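Long-range contact in acetylornithine aminotransferase (Aquifex aeolicus, PDB 2EH6), which catalyses the pyridoxal-phosphate-dependent transamination of N(2)-acetyl-L-ornithine with 2-oxoglutarate in arginine biosynthesis: residues Asp331-Ile343 and His363-Leu375. Sequence-based numbering, arbitrary orientation.
Sequences DYVLKALEKGLLI and HIDRAISVLREIL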
loop_
_atom_site.group_PDB
_atom_site.type_symbol
_atom_site.label_atom_id
_atom_site.label_comp_id
_atom_site.label_asym_id
_atom_site.label_seq_id
_atom_site.Cartn_x
_atom_site.Cartn_y
_atom_site.Cartn_z
ATOM N N ASP A 331 2.865 7.096 30.303
ATOM C CA ASP A 331 3.847 6.519 31.219
ATOM C C ASP A 331 3.719 5.019 31.466
ATOM O O ASP A 331 4.722 4.321 31.616
ATOM C CB ASP A 331 3.801 7.252 32.564
ATOM C CG ASP A 331 3.908 8.761 32.410
ATOM O OD1 ASP A 331 4.711 9.223 31.569
ATOM O OD2 ASP A 331 3.195 9.481 33.142
ATOM N N TYR A 332 2.489 4.523 31.516
ATOM C CA TYR A 332 2.266 3.105 31.761
ATOM C C TYR A 332 2.834 2.226 30.654
ATOM O O TYR A 332 3.251 1.095 30.905
ATOM C CB TYR A 332 0.775 2.853 31.957
ATOM C CG TYR A 332 0.235 3.636 33.130
ATOM C CD1 TYR A 332 0.610 3.313 34.436
ATOM C CD2 TYR A 332 -0.589 4.742 32.935
ATOM C CE1 TYR A 332 0.182 4.075 35.518
ATOM C CE2 TYR A 332 -1.021 5.515 34.012
ATOM C CZ TYR A 332 -0.631 5.175 35.298
ATOM O OH TYR A 332 -1.040 5.944 36.362
ATOM N N VAL A 333 2.860 2.747 29.432
ATOM C CA VAL A 333 3.409 1.995 28.315
ATOM C C VAL A 333 4.887 1.739 28.598
ATOM O O VAL A 333 5.377 0.625 28.424
ATOM C CB VAL A 333 3.271 2.770 26.985
ATOM C CG1 VAL A 333 3.933 1.992 25.852
ATOM C CG2 VAL A 333 1.794 3.002 26.673
ATOM N N LEU A 334 5.592 2.774 29.051
ATOM C CA LEU A 334 7.013 2.643 29.367
ATOM C C LEU A 334 7.244 1.713 30.555
ATOM O O LEU A 334 8.117 0.845 30.512
ATOM C CB LEU A 334 7.622 4.016 29.666
ATOM C CG LEU A 334 7.811 4.952 28.473
ATOM C CD1 LEU A 334 8.412 6.270 28.944
ATOM C CD2 LEU A 334 8.724 4.290 27.451
ATOM N N LYS A 335 6.458 1.890 31.612
ATOM C CA LYS A 335 6.593 1.050 32.796
ATOM C C LYS A 335 6.338 -0.412 32.456
ATOM O O LYS A 335 7.051 -1.299 32.927
ATOM C CB LYS A 335 5.625 1.513 33.890
ATOM C CG LYS A 335 5.977 2.875 34.480
ATOM C CD LYS A 335 4.928 3.362 35.469
ATOM C CE LYS A 335 5.318 4.716 36.058
ATOM N NZ LYS A 335 4.274 5.266 36.972
ATOM N N ALA A 336 5.322 -0.665 31.636
ATOM C CA ALA A 336 5.004 -2.033 31.246
ATOM C C ALA A 336 6.152 -2.587 30.405
ATOM O O ALA A 336 6.557 -3.744 30.556
ATOM C CB ALA A 336 3.698 -2.064 30.452
ATOM N N LEU A 337 6.674 -1.746 29.519
ATOM C CA LEU A 337 7.777 -2.133 28.652
ATOM C C LEU A 337 8.952 -2.608 29.503
ATOM O O LEU A 337 9.514 -3.680 29.272
ATOM C CB LEU A 337 8.203 -0.939 27.796
ATOM C CG LEU A 337 9.366 -1.134 26.819
ATOM C CD1 LEU A 337 8.992 -2.162 25.765
ATOM C CD2 LEU A 337 9.703 0.199 26.163
ATOM N N GLU A 338 9.312 -1.799 30.492
ATOM C CA GLU A 338 10.414 -2.119 31.385
ATOM C C GLU A 338 10.184 -3.467 32.064
ATOM O O GLU A 338 11.136 -4.192 32.353
ATOM C CB GLU A 338 10.564 -1.009 32.432
ATOM C CG GLU A 338 11.827 -1.078 33.276
ATOM C CD GLU A 338 11.795 -2.196 34.301
ATOM O OE1 GLU A 338 10.864 -2.214 35.136
ATOM O OE2 GLU A 338 12.705 -3.054 34.277
ATOM N N LYS A 339 8.922 -3.812 32.306
ATOM C CA LYS A 339 8.601 -5.077 32.953
ATOM C C LYS A 339 8.344 -6.224 31.977
ATOM O O LYS A 339 7.749 -7.234 32.345
ATOM C CB LYS A 339 7.396 -4.912 33.881
ATOM C CG LYS A 339 7.601 -3.863 34.964
ATOM C CD LYS A 339 6.879 -4.233 36.249
ATOM C CE LYS A 339 7.194 -3.237 37.356
ATOM N NZ LYS A 339 7.005 -3.837 38.706
ATOM N N GLY A 340 8.792 -6.064 30.736
ATOM C CA GLY A 340 8.619 -7.115 29.745
ATOM C C GLY A 340 7.224 -7.294 29.168
ATOM O O GLY A 340 6.849 -8.404 28.780
ATOM N N LEU A 341 6.449 -6.215 29.115
ATOM C CA LEU A 341 5.098 -6.279 28.558
ATOM C C LEU A 341 4.865 -5.138 27.581
ATOM O O LEU A 341 5.076 -3.969 27.915
ATOM C CB LEU A 341 4.032 -6.206 29.659
ATOM C CG LEU A 341 2.592 -6.177 29.118
ATOM C CD1 LEU A 341 2.260 -7.531 28.501
ATOM C CD2 LEU A 341 1.607 -5.846 30.230
ATOM N N LEU A 342 4.427 -5.487 26.375
ATOM C CA LEU A 342 4.144 -4.498 25.346
ATOM C C LEU A 342 2.654 -4.186 25.300
ATOM O O LEU A 342 1.837 -5.058 24.971
ATOM C CB LEU A 342 4.576 -5.008 23.968
ATOM C CG LEU A 342 6.024 -5.448 23.758
ATOM C CD1 LEU A 342 6.197 -5.914 22.315
ATOM C CD2 LEU A 342 6.966 -4.297 24.067
ATOM N N ILE A 343 2.305 -2.950 25.643
ATOM C CA ILE A 343 0.922 -2.501 25.596
ATOM C C ILE A 343 0.916 -1.205 24.788
ATOM O O ILE A 343 1.977 -0.649 24.487
ATOM C CB ILE A 343 0.330 -2.255 27.012
ATOM C CG1 ILE A 343 1.203 -1.272 27.798
ATOM C CG2 ILE A 343 0.207 -3.572 27.760
ATOM C CD1 ILE A 343 0.693 -0.997 29.205
ATOM N N HIS A 363 -0.977 -16.701 29.602
ATOM C CA HIS A 363 -0.334 -15.479 29.116
ATOM C C HIS A 363 -1.105 -14.255 29.595
ATOM O O HIS A 363 -0.516 -13.246 29.988
ATOM C CB HIS A 363 -0.286 -15.489 27.590
ATOM C CG HIS A 363 0.550 -16.590 27.018
ATOM N ND1 HIS A 363 0.321 -17.125 25.766
ATOM C CD2 HIS A 363 1.634 -17.234 27.511
ATOM C CE1 HIS A 363 1.229 -18.050 25.513
ATOM N NE2 HIS A 363 2.039 -18.135 26.555
ATOM N N ILE A 364 -2.430 -14.350 29.556
ATOM C CA ILE A 364 -3.283 -13.260 30.006
ATOM C C ILE A 364 -2.959 -12.941 31.466
ATOM O O ILE A 364 -2.824 -11.777 31.840
ATOM C CB ILE A 364 -4.784 -13.635 29.890
ATOM C CG1 ILE A 364 -5.161 -13.856 28.421
ATOM C CG2 ILE A 364 -5.647 -12.543 30.506
ATOM C CD1 ILE A 364 -4.941 -12.648 27.517
ATOM N N ASP A 365 -2.826 -13.979 32.285
ATOM C CA ASP A 365 -2.516 -13.787 33.699
ATOM C C ASP A 365 -1.214 -13.024 33.879
ATOM O O ASP A 365 -1.110 -12.142 34.732
ATOM C CB ASP A 365 -2.424 -15.135 34.423
ATOM C CG ASP A 365 -3.754 -15.855 34.478
ATOM O OD1 ASP A 365 -4.796 -15.166 34.493
ATOM O OD2 ASP A 365 -3.758 -17.106 34.517
ATOM N N ARG A 366 -0.224 -13.373 33.066
ATOM C CA ARG A 366 1.080 -12.728 33.107
ATOM C C ARG A 366 0.921 -11.229 32.884
ATOM O O ARG A 366 1.456 -10.416 33.642
ATOM C CB ARG A 366 1.979 -13.315 32.018
ATOM C CG ARG A 366 2.206 -14.812 32.136
ATOM C CD ARG A 366 3.338 -15.118 33.093
ATOM N NE ARG A 366 4.602 -14.573 32.603
ATOM C CZ ARG A 366 5.757 -14.640 33.259
ATOM N NH1 ARG A 366 5.819 -15.232 34.446
ATOM N NH2 ARG A 366 6.852 -14.113 32.727
ATOM N N ALA A 367 0.182 -10.869 31.838
ATOM C CA ALA A 367 -0.044 -9.465 31.510
ATOM C C ALA A 367 -0.827 -8.757 32.615
ATOM O O ALA A 367 -0.514 -7.624 32.982
ATOM C CB ALA A 367 -0.790 -9.351 30.187
ATOM N N ILE A 368 -1.849 -9.427 33.139
ATOM C CA ILE A 368 -2.658 -8.848 34.203
ATOM C C ILE A 368 -1.799 -8.533 35.428
ATOM O O ILE A 368 -1.941 -7.476 36.032
ATOM C CB ILE A 368 -3.802 -9.798 34.609
ATOM C CG1 ILE A 368 -4.821 -9.895 33.469
ATOM C CG2 ILE A 368 -4.465 -9.309 35.893
ATOM C CD1 ILE A 368 -5.478 -8.565 33.099
ATOM N N SER A 369 -0.903 -9.447 35.783
ATOM C CA SER A 369 -0.031 -9.245 36.934
ATOM C C SER A 369 0.777 -7.958 36.771
ATOM O O SER A 369 0.857 -7.139 37.690
ATOM C CB SER A 369 0.912 -10.441 37.094
ATOM O OG SER A 369 1.671 -10.336 38.286
ATOM N N VAL A 370 1.375 -7.779 35.598
ATOM C CA VAL A 370 2.166 -6.586 35.320
ATOM C C VAL A 370 1.302 -5.334 35.432
ATOM O O VAL A 370 1.724 -4.319 35.988
ATOM C CB VAL A 370 2.779 -6.643 33.909
ATOM C CG1 VAL A 370 3.392 -5.298 33.550
ATOM C CG2 VAL A 370 3.835 -7.740 33.852
ATOM N N LEU A 371 0.090 -5.411 34.894
ATOM C CA LEU A 371 -0.837 -4.288 34.944
ATOM C C LEU A 371 -1.196 -3.945 36.387
ATOM O O LEU A 371 -1.243 -2.774 36.768
ATOM C CB LEU A 371 -2.105 -4.624 34.155
ATOM C CG LEU A 371 -1.919 -4.722 32.641
ATOM C CD1 LEU A 371 -3.217 -5.178 31.988
ATOM C CD2 LEU A 371 -1.494 -3.371 32.097
ATOM N N ARG A 372 -1.453 -4.976 37.187
ATOM C CA ARG A 372 -1.803 -4.777 38.586
ATOM C C ARG A 372 -0.672 -4.042 39.302
ATOM O O ARG A 372 -0.914 -3.171 40.138
ATOM C CB ARG A 372 -2.060 -6.129 39.265
ATOM C CG ARG A 372 -2.531 -6.032 40.718
ATOM C CD ARG A 372 -2.925 -7.399 41.263
ATOM N NE ARG A 372 -3.593 -7.331 42.567
ATOM C CZ ARG A 372 -2.975 -7.161 43.735
ATOM N NH1 ARG A 372 -1.655 -7.038 43.790
ATOM N NH2 ARG A 372 -3.681 -7.129 44.860
ATOM N N GLU A 373 0.566 -4.383 38.958
ATOM C CA GLU A 373 1.722 -3.758 39.589
ATOM C C GLU A 373 2.054 -2.341 39.123
ATOM O O GLU A 373 2.715 -1.598 39.848
ATOM C CB GLU A 373 2.960 -4.645 39.414
ATOM C CG GLU A 373 2.901 -5.955 40.184
ATOM C CD GLU A 373 2.696 -5.749 41.682
ATOM O OE1 GLU A 373 3.548 -5.090 42.319
ATOM O OE2 GLU A 373 1.682 -6.247 42.221
ATOM N N ILE A 374 1.600 -1.952 37.935
ATOM C CA ILE A 374 1.916 -0.615 37.435
ATOM C C ILE A 374 0.774 0.396 37.462
ATOM O O ILE A 374 1.005 1.591 37.627
ATOM C CB ILE A 374 2.469 -0.666 35.986
ATOM C CG1 ILE A 374 1.372 -1.102 35.016
ATOM C CG2 ILE A 374 3.658 -1.618 35.917
ATOM C CD1 ILE A 374 1.808 -1.097 33.558
ATOM N N LEU A 375 -0.454 -0.077 37.302
ATOM C CA LEU A 375 -1.603 0.815 37.286
ATOM C C LEU A 375 -1.884 1.519 38.608
ATOM O O LEU A 375 -2.155 2.739 38.558
ATOM C CB LEU A 375 -2.846 0.055 36.825
ATOM C CG LEU A 375 -2.766 -0.409 35.370
ATOM C CD1 LEU A 375 -4.026 -1.167 35.009
ATOM C CD2 LEU A 375 -2.579 0.795 34.457
ATOM O OXT LEU A 375 -1.849 0.856 39.666
#
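Y332 and A336 on helix 331-338 face I374 and V370 on helix 363-374, the axes passing 10.0 Å apart at 125°, and L341 on the following strand meets A367. I374 gives the largest share of the contact. Its CG1 branch is flanked by both backbone N and C (chi1 68°), which turns CD1 against helix 331-338. There CD1 sits 3.8 Å from A336 CB. It also lies 3.7 Å from Y332 O. The CG2 branch runs alongside the aliphatic part of K339, nearest CE. The Y332 ring packs beside the end of helix 363-374, at I374 and L375. L375 CD2 lies over one face, displaced from the ring centre, 4.1 Å from Y332 CD1. The carbonyl O of I374 comes to the ring edge, 3.4 Å from Y332 CE1. An alanine in place of Y332 is likely to open a gap beside L375 CD2 and to lose the hydroxyl's weak hydrogen bond to R327. L341 CG is anti to its own N (chi1 176°), and the two methyls divide the work. CD2 packs on V370 CG1 at 3.8 Å. CD1 rests on A367 CB at 3.9 Å. I343 CD1 extends the apolar layer to L371 CD2. G340, with positive phi, is the C-prime residue of a Schellman motif; this turn ends the helix and leads the chain into the strand that carries L341. That strand, 341-346, lies beside 350-353 in a seven-stranded mixed sheet of this class-III aminotransferase. The C-terminal helix also touches the sheet through R366 on L31, L371 on F353 and L375 on L351. At the exposed edge, K339 NZ stays 5.2 Å from E373 OE1, so any attraction there is probably modest. Far from the cofactor, the contact is held by apolar burial rather than by polar bonds between the segments.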